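Local coordinates for protein condensin complex subunit 3 (Schizosaccharomyces pombe, PDB 5OQR) that serves as a regulatory subunit of condensin, the complex required to convert interphase chromatin into condensed mitotic chromosomes, at residues Glu561-Ile566 with His598-Leu603; Asp549-His554 with Ala591-Ile596; Leu603-Leu608 with Trp643-Ile648; Gln611-Asn616 with Gln677-Trp682. All coordinates share one frame; numbering follows the deposited sequence.

Contact 1 (Glu561-Ile566 with His598-Leu603)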
# COMPACT_ATOMS: atom_id res chain seq x y z
N GLU A 561 27.21 -29.02 -2.62
CA GLU A 561 27.07 -30.18 -3.50
C GLU A 561 25.72 -30.17 -4.20
O GLU A 561 25.60 -30.69 -5.31
CB GLU A 561 27.23 -31.48 -2.71
CG GLU A 561 28.56 -31.66 -1.99
CD GLU A 561 28.62 -30.88 -0.69
OE1 GLU A 561 28.19 -29.71 -0.67
OE2 GLU A 561 29.09 -31.45 0.31
N TYR A 562 24.71 -29.60 -3.56
CA TYR A 562 23.37 -29.52 -4.11
C TYR A 562 23.04 -28.13 -4.64
O TYR A 562 21.87 -27.81 -4.86
CB TYR A 562 22.35 -29.94 -3.05
CG TYR A 562 22.59 -31.33 -2.50
CD1 TYR A 562 22.45 -32.45 -3.29
CD2 TYR A 562 22.95 -31.51 -1.17
CE1 TYR A 562 22.66 -33.72 -2.79
CE2 TYR A 562 23.16 -32.78 -0.65
CZ TYR A 562 23.02 -33.88 -1.47
OH TYR A 562 23.23 -35.14 -0.97
N GLU A 563 24.06 -27.30 -4.85
CA GLU A 563 23.84 -25.91 -5.25
C GLU A 563 23.03 -25.83 -6.54
O GLU A 563 22.09 -25.03 -6.64
CB GLU A 563 25.19 -25.22 -5.41
CG GLU A 563 25.11 -23.74 -5.71
CD GLU A 563 26.47 -23.14 -5.98
OE1 GLU A 563 27.28 -23.80 -6.66
OE2 GLU A 563 26.74 -22.02 -5.50
N ASP A 564 23.38 -26.64 -7.53
CA ASP A 564 22.69 -26.56 -8.82
C ASP A 564 21.28 -27.12 -8.74
O ASP A 564 20.36 -26.61 -9.38
CB ASP A 564 23.50 -27.29 -9.89
CG ASP A 564 24.88 -26.69 -10.09
OD1 ASP A 564 24.98 -25.58 -10.65
OD2 ASP A 564 25.87 -27.34 -9.69
N ALA A 565 21.09 -28.18 -7.95
CA ALA A 565 19.77 -28.78 -7.83
C ALA A 565 18.80 -27.85 -7.10
O ALA A 565 17.63 -27.76 -7.47
CB ALA A 565 19.86 -30.12 -7.11
N ILE A 566 19.27 -27.17 -6.07
CA ILE A 566 18.41 -26.25 -5.33
C ILE A 566 18.09 -25.03 -6.18
O ILE A 566 16.94 -24.59 -6.26
CB ILE A 566 19.08 -25.86 -4.00
CG1 ILE A 566 19.05 -27.06 -3.05
CG2 ILE A 566 18.37 -24.66 -3.36
CD1 ILE A 566 19.90 -26.89 -1.81
N HIS A 598 23.47 -13.65 0.23
CA HIS A 598 24.11 -13.37 -1.05
C HIS A 598 24.33 -14.67 -1.81
O HIS A 598 25.45 -15.08 -2.12
CB HIS A 598 25.42 -12.60 -0.88
CG HIS A 598 25.23 -11.14 -0.57
ND1 HIS A 598 24.48 -10.31 -1.37
CD2 HIS A 598 25.70 -10.38 0.44
CE1 HIS A 598 24.49 -9.09 -0.86
NE2 HIS A 598 25.22 -9.11 0.24
N TYR A 599 23.22 -15.34 -2.10
CA TYR A 599 23.23 -16.69 -2.67
C TYR A 599 23.14 -16.57 -4.19
O TYR A 599 22.06 -16.57 -4.78
CB TYR A 599 22.07 -17.50 -2.10
CG TYR A 599 21.97 -18.92 -2.63
CD1 TYR A 599 22.81 -19.92 -2.17
CD2 TYR A 599 21.02 -19.25 -3.59
CE1 TYR A 599 22.71 -21.21 -2.65
CE2 TYR A 599 20.92 -20.54 -4.07
CZ TYR A 599 21.77 -21.51 -3.60
OH TYR A 599 21.67 -22.80 -4.07
N ARG A 600 24.31 -16.46 -4.82
CA ARG A 600 24.41 -16.44 -6.28
C ARG A 600 23.59 -15.29 -6.87
O ARG A 600 22.84 -15.46 -7.83
CB ARG A 600 23.96 -17.78 -6.87
CG ARG A 600 24.29 -18.98 -6.01
CD ARG A 600 23.92 -20.28 -6.70
NE ARG A 600 24.87 -20.63 -7.75
CZ ARG A 600 24.69 -21.61 -8.63
NH1 ARG A 600 25.62 -21.85 -9.55
NH2 ARG A 600 23.59 -22.35 -8.60
N ASP A 601 23.76 -14.10 -6.28
CA ASP A 601 22.97 -12.94 -6.69
C ASP A 601 22.97 -12.79 -8.21
O ASP A 601 21.91 -12.70 -8.84
CB ASP A 601 23.51 -11.67 -6.04
CG ASP A 601 23.79 -11.84 -4.57
OD1 ASP A 601 24.22 -12.93 -4.17
OD2 ASP A 601 23.58 -10.87 -3.81
N GLU A 602 24.16 -12.77 -8.80
CA GLU A 602 24.30 -12.58 -10.24
C GLU A 602 23.39 -13.52 -11.02
O GLU A 602 22.75 -13.12 -12.00
CB GLU A 602 25.75 -12.78 -10.67
CG GLU A 602 26.80 -12.19 -9.71
CD GLU A 602 27.18 -13.14 -8.58
OE1 GLU A 602 27.02 -14.37 -8.75
OE2 GLU A 602 27.61 -12.65 -7.52
N LEU A 603 23.33 -14.78 -10.59
CA LEU A 603 22.59 -15.79 -11.35
C LEU A 603 21.09 -15.58 -11.25
O LEU A 603 20.36 -15.81 -12.22
CB LEU A 603 22.98 -17.19 -10.86
CG LEU A 603 22.39 -18.36 -11.64
CD1 LEU A 603 22.98 -18.45 -13.03
CD2 LEU A 603 22.60 -19.67 -10.88
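Glu563 and Arg600 reach toward each other tip to tip, and their charged groups stack. The carboxylate and guanidinium planes are 18° apart, with Glu563 CD 3.4 Å above the plane of the Arg600 guanidinium, over its centre. The salt bridge joins Glu563 OE2 to Arg600 NE at 3.2 Å. OE2 sits above the guanidinium and off the direction of its N-H bonds, so the attraction is electrostatic. Glu563 is extended beyond CG (chi2 -175°), which carries CD away from its own helix. The opposite guanidinium face is covered by Leu603 CD2, 3.6 Å above the plane of Arg600. Asp564 adds a long salt bridge, OD1 to Arg600 NH1 at 3.9 Å, with its carboxylate steeply tilted against the guanidinium. Beside this network, Tyr599 OH meets Ile566 CG2 at 3.9 Å, and Arg600 CG sits over the centre of one Tyr599 ring face.

In the next shell, Ser567 OG bonds to both Arg600 NH2 and the carbonyl of Glu563. His598 ND1 donates a nearly straight bond to the syn lone pair of Asp601 OD2, 2.7 Å away. That oxygen also bonds to Tyr634 OH.

The contact is a salt-bridge network at the starts of helices 563-574 and 601-613 in the HEAT-repeat alpha-solenoid. Helix 518-534 packs against Tyr562 and Ala565, helix 537-554 against Ile566, and helix 580-597 against Tyr599.

Contact 2 (Asp549-His554 with Ala591-Ile596)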
# COMPACT_ATOMS: atom_id res chain seq x y z
N ASP A 549 15.06 -22.61 4.16
CA ASP A 549 15.34 -22.42 5.58
C ASP A 549 16.59 -23.17 6.01
O ASP A 549 17.31 -22.70 6.89
CB ASP A 549 14.14 -22.86 6.41
CG ASP A 549 13.03 -21.82 6.43
OD1 ASP A 549 13.09 -20.87 5.61
OD2 ASP A 549 12.11 -21.94 7.25
N MET A 550 16.87 -24.32 5.41
CA MET A 550 18.10 -25.03 5.73
C MET A 550 19.33 -24.22 5.33
O MET A 550 20.33 -24.21 6.05
CB MET A 550 18.12 -26.40 5.04
CG MET A 550 17.11 -27.38 5.61
SD MET A 550 17.30 -29.07 5.01
CE MET A 550 17.11 -28.84 3.26
N LEU A 551 19.26 -23.51 4.20
CA LEU A 551 20.37 -22.66 3.79
C LEU A 551 20.54 -21.49 4.75
O LEU A 551 21.65 -21.21 5.22
CB LEU A 551 20.13 -22.15 2.37
CG LEU A 551 20.35 -23.16 1.24
CD1 LEU A 551 19.78 -22.63 -0.06
CD2 LEU A 551 21.82 -23.48 1.08
N ILE A 552 19.45 -20.78 5.04
CA ILE A 552 19.53 -19.62 5.93
C ILE A 552 19.99 -20.05 7.32
O ILE A 552 20.83 -19.39 7.95
CB ILE A 552 18.18 -18.90 5.97
CG1 ILE A 552 17.87 -18.29 4.61
CG2 ILE A 552 18.17 -17.82 7.05
CD1 ILE A 552 16.42 -17.90 4.42
N GLN A 553 19.45 -21.16 7.82
CA GLN A 553 19.77 -21.60 9.17
C GLN A 553 21.19 -22.15 9.24
O GLN A 553 22.00 -21.70 10.05
CB GLN A 553 18.76 -22.66 9.63
CG GLN A 553 19.06 -23.28 10.99
CD GLN A 553 18.94 -22.29 12.13
OE1 GLN A 553 18.13 -21.37 12.08
NE2 GLN A 553 19.74 -22.48 13.17
N HIS A 554 21.51 -23.13 8.40
CA HIS A 554 22.75 -23.88 8.53
C HIS A 554 23.91 -23.29 7.74
O HIS A 554 25.06 -23.63 8.02
CB HIS A 554 22.53 -25.33 8.10
CG HIS A 554 21.58 -26.08 8.97
ND1 HIS A 554 21.58 -25.95 10.34
CD2 HIS A 554 20.59 -26.96 8.68
CE1 HIS A 554 20.64 -26.72 10.86
NE2 HIS A 554 20.03 -27.34 9.87
N ALA A 591 14.43 -14.00 -2.91
CA ALA A 591 14.63 -12.68 -2.33
C ALA A 591 15.39 -12.76 -1.01
O ALA A 591 16.35 -12.01 -0.80
CB ALA A 591 13.29 -11.99 -2.13
N LYS A 592 14.98 -13.65 -0.11
CA LYS A 592 15.63 -13.71 1.19
C LYS A 592 17.00 -14.38 1.11
O LYS A 592 17.91 -14.00 1.85
CB LYS A 592 14.75 -14.43 2.22
CG LYS A 592 13.93 -15.59 1.69
CD LYS A 592 13.22 -16.34 2.81
CE LYS A 592 12.11 -15.51 3.44
NZ LYS A 592 11.47 -16.22 4.58
N LEU A 593 17.18 -15.35 0.21
CA LEU A 593 18.50 -15.93 0.01
C LEU A 593 19.51 -14.89 -0.46
O LEU A 593 20.69 -14.95 -0.10
CB LEU A 593 18.43 -17.08 -0.99
CG LEU A 593 17.75 -18.38 -0.54
CD1 LEU A 593 17.75 -19.38 -1.68
CD2 LEU A 593 18.44 -18.97 0.68
N LEU A 594 19.07 -13.92 -1.27
CA LEU A 594 19.97 -12.88 -1.75
C LEU A 594 20.33 -11.91 -0.63
O LEU A 594 21.51 -11.64 -0.38
CB LEU A 594 19.34 -12.14 -2.92
CG LEU A 594 19.78 -12.53 -4.34
CD1 LEU A 594 19.83 -14.04 -4.52
CD2 LEU A 594 18.85 -11.92 -5.36
N VAL A 595 19.32 -11.38 0.07
CA VAL A 595 19.58 -10.39 1.11
C VAL A 595 20.32 -11.01 2.28
O VAL A 595 21.26 -10.42 2.82
CB VAL A 595 18.25 -9.75 1.56
CG1 VAL A 595 18.49 -8.77 2.70
CG2 VAL A 595 17.58 -9.05 0.39
N ILE A 596 19.91 -12.21 2.70
CA ILE A 596 20.48 -12.81 3.90
C ILE A 596 21.83 -13.44 3.60
O ILE A 596 22.79 -13.26 4.36
CB ILE A 596 19.50 -13.86 4.48
CG1 ILE A 596 18.15 -13.22 4.81
CG2 ILE A 596 20.08 -14.49 5.74
CD1 ILE A 596 17.06 -14.22 5.10
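No flat group lies between Ile552 and its partners Leu593, Lys592 and Ile596; the touching surfaces are aliphatic. The His554 ring is on the first helix and does not touch the second. It carries Gln553 CG over one face, 3.6 Å above its plane and offset toward the rim, and its NE2 bonds to the carbonyl of Cys514. Lys592 makes a cation-pi contact with an aromatic side chain of another protein chain.

The fold is an alpha-solenoid of HEAT repeats, and Asp549-His554 belongs to HEAT repeat 8. The two helices run nearly parallel, with the axes of the two segments 16° apart and 10.5 Å from each other at closest approach. Helix 563-574 lies between them in sequence.

Ile552 is the main projection from its helix. Its CG1 touches Leu593 CD2 at 4.0 Å. Leu593 CD2 also reaches Leu551 CD1 at 4.0 Å, and these two leucines cross at about a right angle. Ile552 CD1 also meets the aliphatic chain of Lys592 at CD, 3.9 Å away. The lysine CD stands anti to CA (chi2 173°), which extends the chain outward to this methyl.

The other protein chain covers part of this surface. Its backbone accepts a hydrogen bond from Lys592 NZ and bonds to both carboxylate oxygens of Asp549, while its apolar side chains pack on Ile552 and Ile596. The contact thus helps form the surface that receives a partner protein. Where the two isoleucines meet, Ile552 CD1 lies 3.8 Å from Ile596 CD1 and Ile552 CG2 lies 4.1 Å from Ile596 CG2.

Contact 3 (Leu603-Leu608 with Trp643-Ile648)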
# COMPACT_ATOMS: atom_id res chain seq x y z
N LEU A 603 23.33 -14.78 -10.59
CA LEU A 603 22.59 -15.79 -11.35
C LEU A 603 21.09 -15.58 -11.25
O LEU A 603 20.36 -15.81 -12.22
CB LEU A 603 22.98 -17.19 -10.86
CG LEU A 603 22.39 -18.36 -11.64
CD1 LEU A 603 22.98 -18.45 -13.03
CD2 LEU A 603 22.60 -19.67 -10.88
N PHE A 604 20.60 -15.14 -10.09
CA PHE A 604 19.17 -14.98 -9.88
C PHE A 604 18.69 -13.57 -10.17
O PHE A 604 17.51 -13.38 -10.51
CB PHE A 604 18.80 -15.34 -8.44
CG PHE A 604 18.81 -16.81 -8.16
CD1 PHE A 604 17.79 -17.62 -8.63
CD2 PHE A 604 19.83 -17.39 -7.43
CE1 PHE A 604 17.80 -18.98 -8.38
CE2 PHE A 604 19.84 -18.74 -7.18
CZ PHE A 604 18.82 -19.54 -7.65
N LEU A 605 19.56 -12.57 -10.06
CA LEU A 605 19.13 -11.18 -10.20
C LEU A 605 18.47 -10.94 -11.55
O LEU A 605 17.49 -10.19 -11.64
CB LEU A 605 20.33 -10.26 -10.00
CG LEU A 605 20.22 -8.95 -9.21
CD1 LEU A 605 19.21 -9.01 -8.08
CD2 LEU A 605 21.59 -8.62 -8.66
N LYS A 606 18.98 -11.56 -12.61
CA LYS A 606 18.40 -11.33 -13.93
C LYS A 606 17.08 -12.07 -14.09
O LYS A 606 16.09 -11.42 -14.47
CB LYS A 606 19.42 -11.71 -15.02
CG LYS A 606 18.93 -11.50 -16.44
CD LYS A 606 19.53 -12.53 -17.38
CE LYS A 606 19.05 -12.32 -18.81
NZ LYS A 606 19.14 -13.57 -19.61
N PRO A 607 16.97 -13.37 -13.83
CA PRO A 607 15.64 -14.01 -13.87
C PRO A 607 14.62 -13.33 -12.97
O PRO A 607 13.43 -13.31 -13.31
CB PRO A 607 15.94 -15.44 -13.41
CG PRO A 607 17.34 -15.66 -13.80
CD PRO A 607 18.04 -14.37 -13.64
N LEU A 608 15.04 -12.79 -11.82
CA LEU A 608 14.09 -12.11 -10.95
C LEU A 608 13.52 -10.87 -11.62
O LEU A 608 12.30 -10.66 -11.64
CB LEU A 608 14.77 -11.72 -9.63
CG LEU A 608 14.53 -12.56 -8.38
CD1 LEU A 608 15.12 -11.83 -7.19
CD2 LEU A 608 13.06 -12.85 -8.13
N TRP A 643 25.82 -2.42 -8.11
CA TRP A 643 26.76 -2.85 -9.14
C TRP A 643 26.30 -4.14 -9.80
O TRP A 643 26.37 -4.28 -11.02
CB TRP A 643 28.15 -3.02 -8.52
CG TRP A 643 29.24 -3.23 -9.52
CD1 TRP A 643 29.62 -4.40 -10.09
CD2 TRP A 643 30.11 -2.23 -10.06
NE1 TRP A 643 30.66 -4.20 -10.96
CE2 TRP A 643 30.99 -2.87 -10.95
CE3 TRP A 643 30.24 -0.85 -9.88
CZ2 TRP A 643 31.97 -2.19 -11.66
CZ3 TRP A 643 31.21 -0.17 -10.58
CH2 TRP A 643 32.07 -0.84 -11.46
N ARG A 644 25.83 -5.10 -9.00
CA ARG A 644 25.36 -6.37 -9.55
C ARG A 644 24.18 -6.16 -10.49
O ARG A 644 24.02 -6.92 -11.46
CB ARG A 644 24.97 -7.32 -8.43
CG ARG A 644 26.10 -7.70 -7.50
CD ARG A 644 25.63 -8.69 -6.44
NE ARG A 644 26.67 -9.01 -5.47
CZ ARG A 644 26.79 -8.48 -4.27
NH1 ARG A 644 25.92 -7.57 -3.84
NH2 ARG A 644 27.78 -8.85 -3.47
N ILE A 645 23.35 -5.16 -10.23
CA ILE A 645 22.18 -4.93 -11.07
C ILE A 645 22.60 -4.31 -12.40
O ILE A 645 22.07 -4.66 -13.46
CB ILE A 645 21.15 -4.05 -10.33
CG1 ILE A 645 20.69 -4.76 -9.06
CG2 ILE A 645 19.96 -3.74 -11.23
CD1 ILE A 645 19.87 -3.89 -8.12
N ALA A 646 23.57 -3.39 -12.37
CA ALA A 646 24.08 -2.82 -13.61
C ALA A 646 24.81 -3.87 -14.44
O ALA A 646 24.87 -3.74 -15.67
CB ALA A 646 25.01 -1.65 -13.29
N THR A 647 25.34 -4.91 -13.81
CA THR A 647 26.10 -5.92 -14.53
C THR A 647 25.20 -6.81 -15.38
O THR A 647 25.65 -7.37 -16.39
CB THR A 647 26.90 -6.77 -13.54
OG1 THR A 647 27.86 -5.94 -12.88
CG2 THR A 647 27.62 -7.92 -14.24
N ILE A 648 23.93 -6.96 -15.00
CA ILE A 648 22.96 -7.73 -15.77
C ILE A 648 21.86 -6.86 -16.33
O ILE A 648 21.00 -7.36 -17.07
CB ILE A 648 22.37 -8.89 -14.94
CG1 ILE A 648 21.74 -8.40 -13.64
CG2 ILE A 648 23.45 -9.92 -14.64
CD1 ILE A 648 20.28 -8.04 -13.75
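Leu605 and Lys606 pack on Arg644, Ile645 and Ile648 in an apolar contact between two helices, 601-613 and 639-661, of the C-terminal part of the solenoid. The axes of the two segments cross at -64° and approach to 9.5 Å. No hydrogen bond links the segments.

Leu605 points at the other helix and buries the most surface of any residue here. Its CD2 branch does the touching. It lies 3.6 Å from Arg644 CB and 4.0 Å from Ile645 CG1, and the leucine crosses both side chains at about a right angle. Only the base of Arg644 takes part. The rest of its chain is extended from CG to NE and leads away toward His598 and Tyr634, with a weak, long ion pair to Asp601.

Ile648 comes from the next turn and reaches the backbone of the first helix. Its CD1 lies 3.8 Å from Lys606 CA and 4.0 Å from Lys606 CB. Lys606 lends its CB, and its charged end leads away from the contact.

Helix 601-613 is kinked here, because the nitrogen of Pro607 has no hydrogen to give to the turn before.

Helix 621-635 fills in beside the pair, with Ala635 on Ile645 and Leu627 on Leu608. The contact is apolar packing between non-consecutive helices within the alpha-solenoid of this HEAT-repeat protein.

Contact 4 (Gln611-Asn616 with Gln677-Trp682)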
# COMPACT_ATOMS: atom_id res chain seq x y z
N GLN A 611 11.06 -11.81 -14.58
CA GLN A 611 9.76 -12.27 -14.10
C GLN A 611 8.98 -11.14 -13.45
O GLN A 611 7.77 -11.00 -13.66
CB GLN A 611 9.94 -13.42 -13.12
CG GLN A 611 8.75 -14.34 -13.01
CD GLN A 611 8.65 -15.29 -14.19
OE1 GLN A 611 9.62 -15.96 -14.53
NE2 GLN A 611 7.48 -15.34 -14.81
N TYR A 612 9.66 -10.31 -12.66
CA TYR A 612 8.99 -9.22 -11.97
C TYR A 612 8.29 -8.28 -12.95
O TYR A 612 7.21 -7.77 -12.66
CB TYR A 612 10.01 -8.45 -11.12
CG TYR A 612 9.47 -7.20 -10.48
CD1 TYR A 612 8.50 -7.26 -9.49
CD2 TYR A 612 9.94 -5.95 -10.85
CE1 TYR A 612 8.01 -6.11 -8.89
CE2 TYR A 612 9.46 -4.80 -10.26
CZ TYR A 612 8.49 -4.89 -9.28
OH TYR A 612 8.01 -3.74 -8.69
N PHE A 613 8.90 -8.05 -14.11
CA PHE A 613 8.32 -7.17 -15.12
C PHE A 613 7.62 -7.92 -16.24
O PHE A 613 7.08 -7.29 -17.15
CB PHE A 613 9.41 -6.27 -15.72
CG PHE A 613 9.91 -5.20 -14.79
CD1 PHE A 613 9.06 -4.20 -14.34
CD2 PHE A 613 11.23 -5.18 -14.38
CE1 PHE A 613 9.52 -3.22 -13.49
CE2 PHE A 613 11.69 -4.19 -13.53
CZ PHE A 613 10.83 -3.21 -13.09
N GLU A 614 7.62 -9.25 -16.20
CA GLU A 614 7.08 -10.02 -17.31
C GLU A 614 5.56 -9.88 -17.36
O GLU A 614 4.90 -9.87 -16.32
CB GLU A 614 7.47 -11.49 -17.18
CG GLU A 614 7.02 -12.34 -18.36
CD GLU A 614 7.75 -13.65 -18.44
OE1 GLU A 614 7.74 -14.26 -19.53
OE2 GLU A 614 8.34 -14.08 -17.42
N PRO A 615 4.97 -9.78 -18.56
CA PRO A 615 3.50 -9.65 -18.63
C PRO A 615 2.76 -10.88 -18.15
O PRO A 615 1.68 -10.74 -17.56
CB PRO A 615 3.25 -9.39 -20.13
CG PRO A 615 4.48 -9.86 -20.82
CD PRO A 615 5.59 -9.57 -19.88
N ASN A 616 3.28 -12.09 -18.37
CA ASN A 616 2.55 -13.29 -17.96
C ASN A 616 2.37 -13.37 -16.45
O ASN A 616 1.55 -14.16 -15.98
CB ASN A 616 3.26 -14.54 -18.48
CG ASN A 616 4.58 -14.82 -17.77
OD1 ASN A 616 4.95 -14.12 -16.82
ND2 ASN A 616 5.28 -15.84 -18.22
N GLN A 677 13.52 3.06 -16.48
CA GLN A 677 13.72 4.09 -15.47
C GLN A 677 13.72 3.49 -14.07
O GLN A 677 14.44 3.98 -13.19
CB GLN A 677 12.63 5.16 -15.60
CG GLN A 677 12.83 6.36 -14.69
CD GLN A 677 14.19 7.00 -14.86
OE1 GLN A 677 14.49 7.56 -15.92
NE2 GLN A 677 15.03 6.91 -13.83
N GLN A 678 12.93 2.44 -13.84
CA GLN A 678 12.98 1.75 -12.56
C GLN A 678 14.36 1.15 -12.32
O GLN A 678 14.99 1.41 -11.29
CB GLN A 678 11.91 0.65 -12.52
CG GLN A 678 10.60 1.09 -11.90
CD GLN A 678 10.58 0.92 -10.39
OE1 GLN A 678 11.32 1.59 -9.67
NE2 GLN A 678 9.74 0.02 -9.91
N MET A 679 14.85 0.36 -13.27
CA MET A 679 16.18 -0.22 -13.14
C MET A 679 17.24 0.86 -12.96
O MET A 679 18.24 0.64 -12.27
CB MET A 679 16.51 -1.07 -14.36
CG MET A 679 15.51 -2.17 -14.68
SD MET A 679 16.27 -3.38 -15.78
CE MET A 679 14.84 -4.18 -16.49
N LEU A 680 17.06 2.02 -13.59
CA LEU A 680 18.03 3.10 -13.46
C LEU A 680 18.00 3.70 -12.06
O LEU A 680 19.05 4.05 -11.51
CB LEU A 680 17.77 4.18 -14.51
CG LEU A 680 18.23 3.86 -15.93
CD1 LEU A 680 17.69 4.89 -16.90
CD2 LEU A 680 19.75 3.80 -16.00
N ASP A 681 16.81 3.83 -11.47
CA ASP A 681 16.72 4.31 -10.10
C ASP A 681 17.39 3.34 -9.14
O ASP A 681 18.09 3.76 -8.21
CB ASP A 681 15.26 4.53 -9.72
CG ASP A 681 14.60 5.61 -10.54
OD1 ASP A 681 13.52 6.10 -10.14
OD2 ASP A 681 15.16 5.98 -11.59
N TRP A 682 17.19 2.04 -9.34
CA TRP A 682 17.82 1.04 -8.49
C TRP A 682 19.34 1.16 -8.50
O TRP A 682 19.99 0.88 -7.49
CB TRP A 682 17.41 -0.36 -8.93
CG TRP A 682 15.97 -0.68 -8.72
CD1 TRP A 682 15.09 -0.04 -7.90
CD2 TRP A 682 15.23 -1.73 -9.36
NE1 TRP A 682 13.85 -0.62 -7.99
CE2 TRP A 682 13.91 -1.66 -8.87
CE3 TRP A 682 15.55 -2.72 -10.29
CZ2 TRP A 682 12.92 -2.54 -9.29
CZ3 TRP A 682 14.56 -3.59 -10.70
CH2 TRP A 682 13.26 -3.50 -10.20
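Phe613 and Trp682 reach toward each other tip to tip, with ring planes 28° apart. The rings are slid so far that they barely overlap, and the Phe613 ring and Trp682 six-membered ring have centroids 5.9 Å apart. Trp682 CH2 does the touching, 3.7 Å from Phe613 CE2. Tyr612 crosses the tryptophan obliquely. Its CE2 lies at the edge of the indole, near the indole plane, 4.0 Å from Trp682 CH2. The same tyrosine puts CD2 3.5 Å above the plane of the Phe613 ring, over its centre.

Two aliphatic groups also touch Phe613, both oblique to its ring. Gln678 CB lies 4.0 Å from Phe613 CZ, and Met679 CE lies 4.3 Å from Phe613 CD2.

The contact is a buried aromatic cluster, plain structural packing inside the alpha-solenoid. It joins the C-terminal end of helix 601-613 to that of helix 669-682. Helix 621-635 packs alongside: its Phe631 stacks on Trp682 and meets the Tyr612 ring, and Arg624 makes a cation-pi contact with Tyr612. Helix 639-661 lines the Met679 side through Phe649, Leu653 and Leu656.

Overall arrangement
From the N terminus, helix 537-554 opens contact 2 and helix 563-574 opens contact 1. Contact 2 closes at helix 580-597, and contact 1 closes just after it, so the two cross along the chain. They also touch, through Tyr599 N with Leu593 O and Ile566 with Leu551. Helix 601-613 then opens contacts 3 and 4. Contact 3 closes at helix 639-661 and contact 4 at helix 669-682, so this second pair also crosses. Contacts 1 and 3 share Leu603, and Leu594 packs on Leu605 between contacts 2 and 3. Helix 601-613 serves contacts 1, 3 and 4, tying helices 563-574, 639-661 and 669-682 together.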